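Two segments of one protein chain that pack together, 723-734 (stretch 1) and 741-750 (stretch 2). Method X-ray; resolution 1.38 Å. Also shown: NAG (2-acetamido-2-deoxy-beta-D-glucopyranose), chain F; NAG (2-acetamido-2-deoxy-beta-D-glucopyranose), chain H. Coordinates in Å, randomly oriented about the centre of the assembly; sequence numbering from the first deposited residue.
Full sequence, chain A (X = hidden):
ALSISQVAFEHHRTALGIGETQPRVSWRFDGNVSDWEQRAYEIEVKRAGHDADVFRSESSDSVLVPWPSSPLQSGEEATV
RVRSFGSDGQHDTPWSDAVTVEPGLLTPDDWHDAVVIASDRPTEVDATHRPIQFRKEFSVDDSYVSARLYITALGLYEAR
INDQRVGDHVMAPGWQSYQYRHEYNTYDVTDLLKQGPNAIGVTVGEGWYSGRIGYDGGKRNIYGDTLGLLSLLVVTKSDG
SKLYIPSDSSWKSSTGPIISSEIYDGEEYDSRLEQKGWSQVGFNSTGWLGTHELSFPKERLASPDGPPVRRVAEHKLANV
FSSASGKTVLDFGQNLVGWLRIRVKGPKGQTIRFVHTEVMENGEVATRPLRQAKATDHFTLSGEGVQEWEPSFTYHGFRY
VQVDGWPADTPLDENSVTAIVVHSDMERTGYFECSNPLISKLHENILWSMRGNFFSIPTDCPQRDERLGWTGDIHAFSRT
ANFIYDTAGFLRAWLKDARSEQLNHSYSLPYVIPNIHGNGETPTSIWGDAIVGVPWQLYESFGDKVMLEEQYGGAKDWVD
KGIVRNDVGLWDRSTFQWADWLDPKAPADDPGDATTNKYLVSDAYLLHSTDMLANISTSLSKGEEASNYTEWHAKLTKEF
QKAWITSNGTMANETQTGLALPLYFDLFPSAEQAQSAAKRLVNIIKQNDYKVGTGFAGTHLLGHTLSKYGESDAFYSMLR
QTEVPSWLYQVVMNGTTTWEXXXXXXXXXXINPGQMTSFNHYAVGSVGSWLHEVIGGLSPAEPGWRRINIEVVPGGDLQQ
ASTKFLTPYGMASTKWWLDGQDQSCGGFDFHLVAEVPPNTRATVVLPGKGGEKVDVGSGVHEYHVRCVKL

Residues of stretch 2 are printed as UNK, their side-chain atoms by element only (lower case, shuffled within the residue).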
ATOM      1  N   GLU A 723      16.225 -19.198  15.771  1.00 19.91           N
ATOM      2  CA  GLU A 723      16.286 -18.625  17.109  1.00 20.58           C
ATOM      3  C   GLU A 723      16.237 -17.102  17.032  1.00 19.24           C
ATOM      4  O   GLU A 723      16.587 -16.514  16.054  1.00 19.22           O
ATOM      5  CB  GLU A 723      17.534 -19.103  17.868  1.00 26.69           C
ATOM      6  CG  GLU A 723      17.542 -20.593  18.132  1.00 35.74           C
ATOM      7  CD  GLU A 723      18.486 -20.989  19.258  1.00 50.53           C
ATOM      8  OE1 GLU A 723      19.489 -20.238  19.518  1.00 54.15           O
ATOM      9  OE2 GLU A 723      18.221 -22.037  19.893  1.00 71.75           O
ATOM     10  N   VAL A 724      15.736 -16.470  18.095  1.00 17.83           N
ATOM     11  CA  VAL A 724      15.619 -15.026  18.140  1.00 17.04           C
ATOM     12  C   VAL A 724      17.004 -14.407  18.291  1.00 17.37           C
ATOM     13  O   VAL A 724      17.848 -14.949  19.027  1.00 19.61           O
ATOM     14  CB  VAL A 724      14.669 -14.623  19.280  1.00 19.06           C
ATOM     15  CG1 VAL A 724      15.253 -14.886  20.657  1.00 21.80           C
ATOM     16  CG2 VAL A 724      14.246 -13.165  19.193  1.00 18.97           C
ATOM     17  N   PRO A 725      17.319 -13.260  17.647  1.00 17.09           N
ATOM     18  CA  PRO A 725      16.507 -12.606  16.610  1.00 16.31           C
ATOM     19  C   PRO A 725      16.784 -13.132  15.193  1.00 16.46           C
ATOM     20  O   PRO A 725      17.963 -13.306  14.802  1.00 17.44           O
ATOM     21  CB  PRO A 725      16.989 -11.150  16.747  1.00 15.68           C
ATOM     22  CG  PRO A 725      18.440 -11.249  17.059  1.00 16.25           C
ATOM     23  CD  PRO A 725      18.530 -12.473  17.951  1.00 16.94           C
ATOM     24  N   SER A 726      15.727 -13.332  14.411  1.00 15.85           N
ATOM     25  CA  SER A 726      15.797 -13.812  13.042  1.00 16.01           C
ATOM     26  C   SER A 726      14.399 -13.714  12.428  1.00 14.21           C
ATOM     27  O   SER A 726      13.412 -13.473  13.135  1.00 16.44           O
ATOM     28  CB  SER A 726      16.284 -15.253  12.965  1.00 16.70           C
ATOM     29  OG  SER A 726      15.333 -16.110  13.571  1.00 16.74           O
ATOM     30  N   TRP A 727      14.288 -13.893  11.126  1.00 16.07           N
ATOM     31  CA  TRP A 727      12.969 -13.928  10.477  1.00 14.48           C
ATOM     32  C   TRP A 727      12.167 -15.191  10.822  1.00 15.53           C
ATOM     33  O   TRP A 727      10.989 -15.117  11.164  1.00 15.52           O
ATOM     34  CB  TRP A 727      13.108 -13.796   8.974  1.00 14.00           C
ATOM     35  CG  TRP A 727      13.634 -12.473   8.537  1.00 15.05           C
ATOM     36  CD1 TRP A 727      12.904 -11.355   8.285  1.00 15.40           C
ATOM     37  CD2 TRP A 727      14.996 -12.131   8.230  1.00 14.53           C
ATOM     38  NE1 TRP A 727      13.717 -10.321   7.917  1.00 14.53           N
ATOM     39  CE2 TRP A 727      15.008 -10.777   7.842  1.00 14.93           C
ATOM     40  CE3 TRP A 727      16.203 -12.828   8.276  1.00 16.56           C
ATOM     41  CZ2 TRP A 727      16.180 -10.105   7.502  1.00 14.81           C
ATOM     42  CZ3 TRP A 727      17.364 -12.163   7.947  1.00 17.32           C
ATOM     43  CH2 TRP A 727      17.347 -10.825   7.558  1.00 15.91           C
ATOM     44  N   LEU A 728      12.803 -16.363  10.744  1.00 15.50           N
ATOM     45  CA  LEU A 728      12.052 -17.609  10.898  1.00 15.23           C
ATOM     46  C   LEU A 728      11.710 -17.878  12.355  1.00 16.30           C
ATOM     47  O   LEU A 728      10.820 -18.691  12.602  1.00 17.14           O
ATOM     48  CB  LEU A 728      12.829 -18.790  10.296  1.00 16.18           C
ATOM     49  CG  LEU A 728      13.060 -18.709   8.805  1.00 17.57           C
ATOM     50  CD1 LEU A 728      13.658 -20.013   8.281  1.00 17.27           C
ATOM     51  CD2 LEU A 728      11.814 -18.328   8.037  1.00 16.11           C
ATOM     52  N   TYR A 729      12.362 -17.194  13.297  1.00 15.87           N
ATOM     53  CA  TYR A 729      11.884 -17.275  14.684  1.00 15.51           C
ATOM     54  C   TYR A 729      10.408 -16.890  14.724  1.00 15.63           C
ATOM     55  O   TYR A 729       9.611 -17.518  15.397  1.00 16.26           O
ATOM     56  CB  TYR A 729      12.701 -16.366  15.591  1.00 16.34           C
ATOM     57  CG  TYR A 729      12.091 -16.119  16.940  1.00 15.40           C
ATOM     58  CD1 TYR A 729      12.116 -17.104  17.896  1.00 16.50           C
ATOM     59  CD2 TYR A 729      11.497 -14.911  17.256  1.00 16.93           C
ATOM     60  CE1 TYR A 729      11.557 -16.893  19.145  1.00 17.64           C
ATOM     61  CE2 TYR A 729      10.932 -14.670  18.494  1.00 18.12           C
ATOM     62  CZ  TYR A 729      10.963 -15.674  19.450  1.00 20.33           C
ATOM     63  OH  TYR A 729      10.409 -15.455  20.679  1.00 21.30           O
ATOM     64  N   GLN A 730      10.070 -15.803  14.023  1.00 15.28           N
ATOM     65  CA  GLN A 730       8.685 -15.325  14.084  1.00 14.03           C
ATOM     66  C   GLN A 730       7.742 -16.371  13.466  1.00 15.02           C
ATOM     67  O   GLN A 730       6.650 -16.589  13.975  1.00 16.51           O
ATOM     68  CB  GLN A 730       8.546 -13.951  13.403  1.00 14.94           C
ATOM     69  CG  GLN A 730       9.550 -12.936  13.905  1.00 16.04           C
ATOM     70  CD  GLN A 730       9.343 -11.520  13.424  1.00 15.73           C
ATOM     71  OE1 GLN A 730       8.704 -11.291  12.395  1.00 14.98           O
ATOM     72  NE2 GLN A 730       9.895 -10.551  14.157  1.00 15.88           N
ATOM     73  N   VAL A 731       8.220 -17.113  12.457  1.00 15.05           N
ATOM     74  CA  VAL A 731       7.446 -18.154  11.786  1.00 15.53           C
ATOM     75  C   VAL A 731       7.221 -19.361  12.736  1.00 16.96           C
ATOM     76  O   VAL A 731       6.101 -19.897  12.874  1.00 18.08           O
ATOM     77  CB  VAL A 731       8.145 -18.586  10.475  1.00 16.70           C
ATOM     78  CG1 VAL A 731       7.433 -19.771   9.857  1.00 17.85           C
ATOM     79  CG2 VAL A 731       8.162 -17.421   9.471  1.00 15.97           C
ATOM     80  N   VAL A 732       8.283 -19.818  13.389  1.00 17.56           N
ATOM     81  CA  VAL A 732       8.182 -21.008  14.228  1.00 18.47           C
ATOM     82  C   VAL A 732       7.430 -20.673  15.521  1.00 19.88           C
ATOM     83  O   VAL A 732       6.976 -21.606  16.166  1.00 22.54           O
ATOM     84  CB  VAL A 732       9.540 -21.700  14.463  1.00 19.99           C
ATOM     85  CG1 VAL A 732      10.208 -22.093  13.152  1.00 20.73           C
ATOM     86  CG2 VAL A 732      10.475 -20.902  15.356  1.00 22.63           C
ATOM     87  N   MET A 733       7.260 -19.382  15.859  1.00 17.66           N
ATOM     88  CA  MET A 733       6.421 -18.957  16.995  1.00 16.51           C
ATOM     89  C   MET A 733       4.956 -18.769  16.559  1.00 18.72           C
ATOM     90  O   MET A 733       4.149 -18.220  17.302  1.00 21.63           O
ATOM     91  CB  MET A 733       6.964 -17.657  17.577  1.00 18.08           C
ATOM     92  CG  MET A 733       8.292 -17.822  18.279  1.00 20.74           C
ATOM     93  SD  MET A 733       8.175 -18.825  19.773  1.00 22.98           S
ATOM     94  CE  MET A 733       7.221 -17.745  20.827  1.00 25.61           C
ATOM     95  N   ASN A 734       4.610 -19.286  15.386  1.00 17.84           N
ATOM     96  CA  ASN A 734       3.248 -19.303  14.805  1.00 18.74           C
ATOM     97  C   ASN A 734       2.860 -17.915  14.330  1.00 18.13           C
ATOM     98  O   ASN A 734       1.678 -17.617  14.185  1.00 18.64           O
ATOM     99  CB  ASN A 734       2.165 -19.821  15.753  1.00 19.72           C
ATOM    100  CG  ASN A 734       2.427 -21.237  16.152  1.00 28.72           C
ATOM    101  OD1 ASN A 734       2.959 -21.986  15.333  1.00 28.99           O
ATOM    102  ND2 ASN A 734       2.070 -21.556  17.389  1.00 34.22           N
ATOM    103  N   UNK A 741       9.067  -5.718  16.155  1.00 13.90           N
ATOM    104  CA  UNK A 741      10.303  -6.052  16.788  1.00 15.69           C
ATOM    105  C   UNK A 741      10.710  -7.476  16.387  1.00 16.33           C
ATOM    106  O   UNK A 741       9.870  -8.357  16.219  1.00 16.17           O
ATOM    107  c   UNK A 741       9.289  -4.967  20.364  1.00 15.78           C
ATOM    108  c   UNK A 741      10.122  -6.101  18.298  1.00 14.62           C
ATOM    109  c   UNK A 741      10.017  -2.866  21.486  1.00 15.63           C
ATOM    110  n   UNK A 741       9.669  -1.690  21.989  1.00 15.91           N
ATOM    111  n   UNK A 741      11.316  -3.210  21.425  1.00 15.91           N
ATOM    112  n   UNK A 741       9.058  -3.693  21.052  1.00 15.03           N
ATOM    113  c   UNK A 741       9.642  -4.795  18.904  1.00 15.17           C
ATOM    114  N   UNK A 742      12.018  -7.714  16.305  1.00 15.66           N
ATOM    115  CA  UNK A 742      12.482  -9.097  16.100  1.00 15.47           C
ATOM    116  C   UNK A 742      11.821 -10.002  17.157  1.00 14.55           C
ATOM    117  O   UNK A 742      11.346 -11.135  16.865  1.00 16.58           O
ATOM    118  c   UNK A 742      14.951  -8.878  10.904  1.00 15.84           C
ATOM    119  n   UNK A 742      15.768  -6.843  13.844  1.00 14.54           N
ATOM    120  c   UNK A 742      15.358  -7.245  15.093  1.00 13.49           C
ATOM    121  c   UNK A 742      14.654  -8.398  15.017  1.00 14.37           C
ATOM    122  c   UNK A 742      14.019  -9.177  16.130  1.00 15.57           C
ATOM    123  c   UNK A 742      14.266  -9.895  11.572  1.00 15.75           C
ATOM    124  c   UNK A 742      14.643  -8.772  13.641  1.00 14.46           C
ATOM    125  c   UNK A 742      15.516  -7.823  11.566  1.00 14.38           C
ATOM    126  c   UNK A 742      14.063  -9.834  12.929  1.00 14.60           C
ATOM    127  c   UNK A 742      15.306  -7.750  12.934  1.00 13.03           C
ATOM    128  N   UNK A 743      11.717  -9.464  18.374  1.00 16.84           N
ATOM    129  CA  UNK A 743      11.212 -10.212  19.540  1.00 16.48           C
ATOM    130  C   UNK A 743       9.874  -9.624  20.030  1.00 16.94           C
ATOM    131  O   UNK A 743       9.693  -9.466  21.235  1.00 16.59           O
ATOM    132  c   UNK A 743      12.743  -8.837  21.116  1.00 18.65           C
ATOM    133  c   UNK A 743      12.261 -10.218  20.680  1.00 16.95           C
ATOM    134  o   UNK A 743      12.366  -7.818  20.460  1.00 20.49           O
ATOM    135  o   UNK A 743      13.580  -8.770  22.020  1.00 25.10           O
ATOM    136  N   UNK A 744       8.908  -9.336  19.143  1.00 15.19           N
ATOM    137  CA  UNK A 744       7.621  -8.822  19.631  1.00 16.09           C
ATOM    138  C   UNK A 744       7.035  -9.829  20.618  1.00 16.30           C
ATOM    139  O   UNK A 744       6.364  -9.434  21.572  1.00 17.81           O
ATOM    140  o   UNK A 744       6.912  -7.273  17.894  1.00 15.92           O
ATOM    141  c   UNK A 744       6.653  -8.533  18.516  1.00 16.78           C
ATOM    142  N   UNK A 745       7.220 -11.129  20.347  1.00 16.04           N
ATOM    143  CA  UNK A 745       6.944 -12.188  21.352  1.00 16.61           C
ATOM    144  C   UNK A 745       8.275 -12.834  21.761  1.00 17.78           C
ATOM    145  O   UNK A 745       9.126 -13.090  20.890  1.00 19.03           O
ATOM    146  s   UNK A 745       4.265 -15.399  21.083  1.00 28.95           S
ATOM    147  c   UNK A 745       6.027 -13.276  20.783  1.00 19.75           C
ATOM    148  c   UNK A 745       5.600 -14.361  21.771  1.00 21.29           C
ATOM    149  c   UNK A 745       2.886 -14.242  21.203  1.00 26.31           C
ATOM    150  N   UNK A 746       8.437 -13.090  23.061  1.00 20.23           N
ATOM    151  CA  UNK A 746       9.622 -13.741  23.591  1.00 20.17           C
ATOM    152  C   UNK A 746       9.443 -15.259  23.483  1.00 22.17           C
ATOM    153  O   UNK A 746       8.347 -15.774  23.297  1.00 20.89           O
ATOM    154  c   UNK A 746       9.805 -11.761  25.248  1.00 25.13           C
ATOM    155  c   UNK A 746       9.828 -13.273  25.037  1.00 22.42           C
ATOM    156  c   UNK A 746      10.022 -11.437  26.715  1.00 30.95           C
ATOM    157  c   UNK A 746      10.842 -11.045  24.390  1.00 26.17           C
ATOM    158  N   UNK A 747      10.526 -16.068  23.508  1.00 23.31           N
ATOM    159  CA  UNK A 747      10.388 -17.503  23.249  1.00 25.34           C
ATOM    160  C   UNK A 747       9.421 -18.321  24.117  1.00 26.78           C
ATOM    161  O   UNK A 747       8.903 -19.341  23.634  1.00 30.69           O
ATOM    162  c   UNK A 747      12.696 -16.810  23.095  1.00 26.00           C
ATOM    163  c   UNK A 747      11.917 -15.634  23.662  1.00 25.28           C
ATOM    164  c   UNK A 747      11.831 -18.039  23.375  1.00 25.93           C
ATOM    165  N   UNK A 748       9.095 -17.854  25.324  1.00 26.53           N
ATOM    166  CA  UNK A 748       8.129 -18.609  26.184  1.00 30.73           C
ATOM    167  C   UNK A 748       6.692 -18.162  25.913  1.00 29.19           C
ATOM    168  O   UNK A 748       5.770 -18.663  26.532  1.00 32.17           O
ATOM    169  o   UNK A 748       8.042 -16.087  27.348  1.00 32.65           O
ATOM    170  c   UNK A 748       8.386 -18.443  27.680  1.00 35.24           C
ATOM    171  c   UNK A 748       8.460 -16.992  28.087  1.00 33.12           C
ATOM    172  n   UNK A 748       9.001 -16.770  29.269  1.00 35.76           N
ATOM    173  N   UNK A 749       6.502 -17.184  25.027  1.00 27.31           N
ATOM    174  CA  UNK A 749       5.156 -16.802  24.635  1.00 29.62           C
ATOM    175  C   UNK A 749       4.743 -15.457  25.185  1.00 26.79           C
ATOM    176  O   UNK A 749       3.674 -14.980  24.818  1.00 29.34           O
ATOM    177  N   UNK A 750       5.516 -14.893  26.116  1.00 23.74           N
ATOM    178  CA  UNK A 750       5.223 -13.564  26.671  1.00 23.86           C
ATOM    179  C   UNK A 750       5.464 -12.478  25.623  1.00 20.35           C
ATOM    180  O   UNK A 750       6.377 -12.606  24.802  1.00 22.14           O
ATOM    181  c   UNK A 750       6.070 -13.285  27.879  1.00 28.18           C
ATOM    182  o   UNK A 750       5.645 -14.097  28.953  1.00 31.05           O
TER
HETATM  183  C1  NAG F   1       9.154 -15.422  29.675  1.00 34.55           C
HETATM  184  C2  NAG F   1       9.155 -15.298  31.158  1.00 42.37           C
HETATM  185  C3  NAG F   1       9.864 -14.030  31.594  1.00 44.55           C
HETATM  186  C4  NAG F   1      11.234 -13.890  30.922  1.00 41.53           C
HETATM  187  C5  NAG F   1      11.041 -13.937  29.408  1.00 38.09           C
HETATM  188  C6  NAG F   1      12.284 -13.822  28.513  1.00 39.38           C
HETATM  189  C7  NAG F   1       7.171 -16.481  32.008  1.00 56.43           C
HETATM  190  C8  NAG F   1       5.769 -16.281  32.499  1.00 61.31           C
HETATM  191  N2  NAG F   1       7.778 -15.347  31.614  1.00 49.50           N
HETATM  192  O3  NAG F   1      10.039 -14.177  33.003  1.00 56.78           O
HETATM  193  O4  NAG F   1      11.838 -12.668  31.377  1.00 42.56           O
HETATM  194  O5  NAG F   1      10.472 -15.217  29.144  1.00 36.45           O
HETATM  195  O6  NAG F   1      13.201 -14.891  28.742  1.00 42.43           O
HETATM  196  O7  NAG F   1       7.687 -17.599  32.009  1.00 69.55           O
HETATM  197  C1  NAG H 920       2.240 -22.832  18.029  1.00 37.73           C
HETATM  198  C2  NAG H 920       2.304 -22.570  19.548  1.00 41.01           C
HETATM  199  C3  NAG H 920       2.499 -23.880  20.282  1.00 44.25           C
HETATM  200  C4  NAG H 920       1.437 -24.874  19.836  1.00 42.35           C
HETATM  201  C5  NAG H 920       1.375 -24.985  18.308  1.00 42.39           C
HETATM  202  C6  NAG H 920       0.225 -25.875  17.876  1.00 47.09           C
HETATM  203  C7  NAG H 920       3.099 -20.352  20.355  1.00 41.89           C
HETATM  204  C8  NAG H 920       4.312 -19.498  20.607  1.00 41.56           C
HETATM  205  N2  NAG H 920       3.340 -21.604  19.916  1.00 36.17           N
HETATM  206  O3  NAG H 920       2.386 -23.651  21.689  1.00 48.65           O
HETATM  207  O4  NAG H 920       1.757 -26.129  20.405  1.00 55.33           O
HETATM  208  O5  NAG H 920       1.175 -23.699  17.709  1.00 41.34           O
HETATM  209  O6  NAG H 920       0.184 -25.886  16.450  1.00 55.70           O
HETATM  210  O7  NAG H 920       1.983 -19.854  20.539  1.00 51.31           O
HETATM  211  O   HOH W   1      13.197 -12.604  15.639  1.00 28.71           O

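Position 741 carries seven side-chain atoms: three carbons in a row, a nitrogen, then a carbon bearing two more nitrogens. That guanidinium end makes it Arg741. Its end leads away from stretch 1 and is hydrogen-bonded elsewhere in the structure, so what it offers this contact is mainly backbone.

Position 742 has one carbon leading into fused five- and six-membered rings of eight carbons and one nitrogen, an indole; its CB lies 3.6 Å from Pro725 CB, and the edge of its ring system meets the face of Trp727, with planes at 84°. It is Trp742, with the largest area covered by the other stretch, and Trp742 CH2 is 3.5 Å from Trp727 NE1. Its backbone contributes too: Gln730 NE2 donates to Trp742 O at 3.1 Å, nearly straight at 174°. Water 1 donates to the same oxygen, at 2.7 Å from its O to Trp742 O, and accepts from Ser726 N at 2.9 Å, tying the start of the helix to this loop.

Position 743 shows two carbons, the second carrying two oxygens: a carboxylate attached directly to CB. That CB touches Val724 CG2 at 3.9 Å, a modest contact. This is Asp743.

Position 744 has one carbon and one oxygen and touches nothing on stretch 1: Ser744. Instead its OG accepts from Arg741 N at 3.2 Å, bracing the bend locally.

Position 745 is an unbranched run of two carbons, sulfur and carbon, and the sulfur lies against Met733 CE, so it is Met745. Its SD sits 3.8 Å from Met733 CE, while its carbonyl accepts a hydrogen bond from Tyr729: Tyr729 OH to Met745 O is 2.7 Å.

Position 746 holds four carbons forked at the second. The CA-to-CB bond points away from stretch 1, and the backbone makes the approach, with its O 3.4 Å from Met733 CE: Leu746.

Position 747 has three carbons closing a ring onto its own nitrogen, and the ring packs on Val724 and Tyr729: Pro747. Pro747 CG is 4.0 Å from Val724 CG1. Its nitrogen has no hydrogen to share, so the 2.9 Å between Tyr729 OH and Pro747 N is close packing without a bond.

Position 748 shows two carbons, the second carrying one oxygen and one nitrogen, and that nitrogen is bonded to NAG in chain F: Asn748, whose CA-to-CB bond points away from stretch 1.

Position 749 has no side-chain atoms, so it is Gly749. At phi 109° a CB would be jammed against the preceding carbonyl oxygen; the type I turn from Leu746 to Gly749 ends here.

Position 750 has one carbon and one oxygen, Ser750. Its N donates to Asn748 OD1 at 3.1 Å, and Leu746 N donates to Ser750 O at 2.7 Å.

The rule is that a short helix can hold an irregular loop by its carbonyls. Tyr729 and Gln730 reach out to Met745 O and Trp742 O, Trp742 fills the space beside Pro725 and Trp727, and Met733 with Val724 packs against the turn, whose shape is kept by local bonds.

Stretch 2 741-750: RWDSMLPNGS
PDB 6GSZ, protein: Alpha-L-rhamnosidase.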